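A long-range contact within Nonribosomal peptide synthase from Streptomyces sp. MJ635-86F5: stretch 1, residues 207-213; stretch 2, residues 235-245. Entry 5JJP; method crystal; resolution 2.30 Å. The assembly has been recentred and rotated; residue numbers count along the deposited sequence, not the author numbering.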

# COMPACT_ATOMS: atom_id res chain seq x y z
N PHE A 207 2.60 -2.43 10.07
CA PHE A 207 2.67 -3.25 8.93
C PHE A 207 4.12 -3.30 8.34
O PHE A 207 4.66 -4.36 8.14
CB PHE A 207 1.71 -2.77 7.89
CG PHE A 207 1.77 -3.57 6.64
CD1 PHE A 207 1.29 -4.86 6.61
CD2 PHE A 207 2.38 -3.06 5.48
CE1 PHE A 207 1.40 -5.64 5.46
CE2 PHE A 207 2.48 -3.82 4.34
CZ PHE A 207 1.98 -5.11 4.32
N HIS A 208 4.69 -2.15 8.02
CA HIS A 208 6.01 -2.11 7.43
C HIS A 208 7.05 -2.70 8.39
O HIS A 208 7.91 -3.45 7.98
CB HIS A 208 6.35 -0.69 7.01
CG HIS A 208 5.46 -0.22 5.92
ND1 HIS A 208 5.44 -0.84 4.69
CD2 HIS A 208 4.47 0.69 5.91
CE1 HIS A 208 4.52 -0.27 3.94
NE2 HIS A 208 3.90 0.64 4.67
N ARG A 209 6.92 -2.41 9.68
CA ARG A 209 7.82 -2.98 10.64
C ARG A 209 7.81 -4.50 10.61
O ARG A 209 8.87 -5.15 10.64
CB ARG A 209 7.45 -2.53 12.06
CG ARG A 209 7.92 -1.15 12.44
CD ARG A 209 7.92 -1.10 13.98
NE ARG A 209 6.59 -0.97 14.46
CZ ARG A 209 5.92 -1.76 15.30
NH1 ARG A 209 6.45 -2.78 15.96
NH2 ARG A 209 4.64 -1.41 15.52
N GLY A 210 6.62 -5.08 10.64
CA GLY A 210 6.48 -6.52 10.58
C GLY A 210 7.05 -7.07 9.28
O GLY A 210 7.83 -8.02 9.31
N ILE A 211 6.67 -6.49 8.13
CA ILE A 211 7.05 -7.06 6.86
C ILE A 211 8.59 -7.02 6.62
O ILE A 211 9.15 -7.97 6.15
CB ILE A 211 6.27 -6.39 5.71
CG1 ILE A 211 4.80 -6.87 5.73
CG2 ILE A 211 6.85 -6.73 4.36
CD1 ILE A 211 4.58 -8.32 5.32
N ARG A 212 9.26 -5.96 7.07
CA ARG A 212 10.68 -5.89 6.96
C ARG A 212 11.39 -6.95 7.75
O ARG A 212 12.55 -7.23 7.47
CB ARG A 212 11.18 -4.52 7.42
CG ARG A 212 10.88 -3.42 6.42
CD ARG A 212 11.27 -2.08 6.97
NE ARG A 212 12.72 -1.88 6.95
CZ ARG A 212 13.37 -0.96 7.66
NH1 ARG A 212 12.73 -0.19 8.54
NH2 ARG A 212 14.69 -0.83 7.51
N ALA A 213 10.75 -7.52 8.75
CA ALA A 213 11.36 -8.63 9.48
C ALA A 213 11.49 -9.87 8.62
O ALA A 213 12.20 -10.78 9.00
CB ALA A 213 10.56 -8.98 10.74
N LEU A 235 0.52 2.38 -3.06
CA LEU A 235 1.03 3.07 -1.92
C LEU A 235 1.84 2.14 -0.98
O LEU A 235 2.94 2.47 -0.54
CB LEU A 235 -0.13 3.74 -1.16
CG LEU A 235 0.06 4.02 0.32
CD1 LEU A 235 1.10 5.11 0.51
CD2 LEU A 235 -1.28 4.41 0.94
N GLY A 236 1.28 0.98 -0.69
CA GLY A 236 1.97 -0.03 0.12
C GLY A 236 3.36 -0.42 -0.43
O GLY A 236 4.31 -0.57 0.34
N GLY A 237 3.43 -0.64 -1.75
CA GLY A 237 4.62 -1.13 -2.40
C GLY A 237 5.66 -0.07 -2.39
O GLY A 237 6.84 -0.33 -2.13
N ILE A 238 5.24 1.16 -2.63
CA ILE A 238 6.16 2.25 -2.66
C ILE A 238 6.65 2.48 -1.27
O ILE A 238 7.88 2.65 -1.06
CB ILE A 238 5.52 3.51 -3.20
CG1 ILE A 238 5.24 3.36 -4.70
CG2 ILE A 238 6.41 4.73 -2.97
CD1 ILE A 238 4.52 4.56 -5.28
N ALA A 239 5.73 2.45 -0.32
CA ALA A 239 6.07 2.72 1.11
C ALA A 239 7.02 1.71 1.66
O ALA A 239 7.98 2.06 2.32
CB ALA A 239 4.83 2.77 1.99
N LEU A 240 6.77 0.46 1.38
CA LEU A 240 7.61 -0.57 1.91
C LEU A 240 9.01 -0.50 1.26
O LEU A 240 10.00 -0.74 1.91
CB LEU A 240 6.98 -1.93 1.70
CG LEU A 240 7.87 -3.11 2.09
CD1 LEU A 240 8.17 -3.13 3.58
CD2 LEU A 240 7.25 -4.41 1.64
N THR A 241 9.05 -0.20 -0.04
CA THR A 241 10.27 -0.11 -0.77
C THR A 241 11.15 1.00 -0.15
O THR A 241 12.33 0.79 0.08
CB THR A 241 10.00 0.18 -2.25
OG1 THR A 241 9.31 -0.92 -2.86
CG2 THR A 241 11.35 0.46 -3.00
N LEU A 242 10.57 2.18 0.08
CA LEU A 242 11.27 3.28 0.67
C LEU A 242 11.70 2.96 2.07
O LEU A 242 12.85 3.24 2.46
CB LEU A 242 10.39 4.55 0.68
CG LEU A 242 10.07 5.18 -0.66
CD1 LEU A 242 9.09 6.29 -0.50
CD2 LEU A 242 11.35 5.74 -1.28
N ALA A 243 10.77 2.42 2.86
CA ALA A 243 11.06 2.05 4.24
C ALA A 243 12.25 1.10 4.33
O ALA A 243 12.95 1.05 5.37
CB ALA A 243 9.84 1.43 4.90
N SER A 244 12.42 0.29 3.30
CA SER A 244 13.49 -0.70 3.28
C SER A 244 14.76 -0.13 2.70
O SER A 244 15.79 -0.79 2.68
CB SER A 244 13.09 -1.91 2.46
OG SER A 244 11.91 -2.51 2.93
N GLY A 245 14.70 1.13 2.27
CA GLY A 245 15.86 1.89 1.83
C GLY A 245 16.20 1.55 0.41
O GLY A 245 17.36 1.76 0.01

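The guanidinium of Arg 212 lies flat over the end of a helix without bonding to it. Its CZ sits 3.1 Å from Ala 243 O, and its nitrogens are hardly farther from the same oxygen: NE and NH2 at 3.3 Å, NH1 at 3.4 Å. None of these is a hydrogen bond, because the oxygen lies over one face of the group, while the N–H bonds point outward in its plane. What remains is electrostatic, a positive plane resting on a partly negative carbonyl, and NH1 finds its hydrogen bond elsewhere in the structure.

No hydrogen bond crosses between the stretches at all, so the contact is one of shape. Two helices cross at 63° between their N-to-C directions, their axes 10.2 Å apart at closest approach. The backbones come nearest around His 208 and Leu 240, whose CA atoms are 5.9 Å apart. Four residues on in each stretch, the CA atoms of Arg 212 and Ser 244 are 7.0 Å apart. Each helix spends its backbone hydrogen bonds internally.

His 208 sets a polar ring into this packing. With chi1 in the m well, its ring reaches the second helix, bringing NE2 to 3.5 Å from Ala 239 CB and CE1 to 3.6 Å from Gly 236 O, which lies at the ring edge. That oxygen already accepts from Leu 240 N in the helix ladder. ND1 lies 3.5 Å from Leu 240 CB and is buried without a polar partner anywhere in the model, a cost the packing carries. Ala 239 points its CB toward the first helix, as does Ala 243, whose CB lies 4.3 Å from Arg 212 CD.

Leu 240 supplies the greasy centre. Although its CA-to-CB bond points sideways, its CD2 comes to 3.6 Å from Ile 211 CG2, and CD1, also near that methyl, lies 3.9 Å from Arg 212 CG. The arginine thus serves twice, its aliphatic stem packing against leucine and its charged end passing on to the helix terminus.

Ser 244 OG, 3.8 Å from Arg 212 CG, donates to Leu 240 O at 2.8 Å, so the hydroxyl is tied back to its own stretch. Gly 245 then leaves helical geometry with positive phi, which favours glycine, and closes a Schellman motif. The rule to read here is a histidine, a leucine and an arginine stem interlocking, with alanines where the ring and the stem come near the second helix.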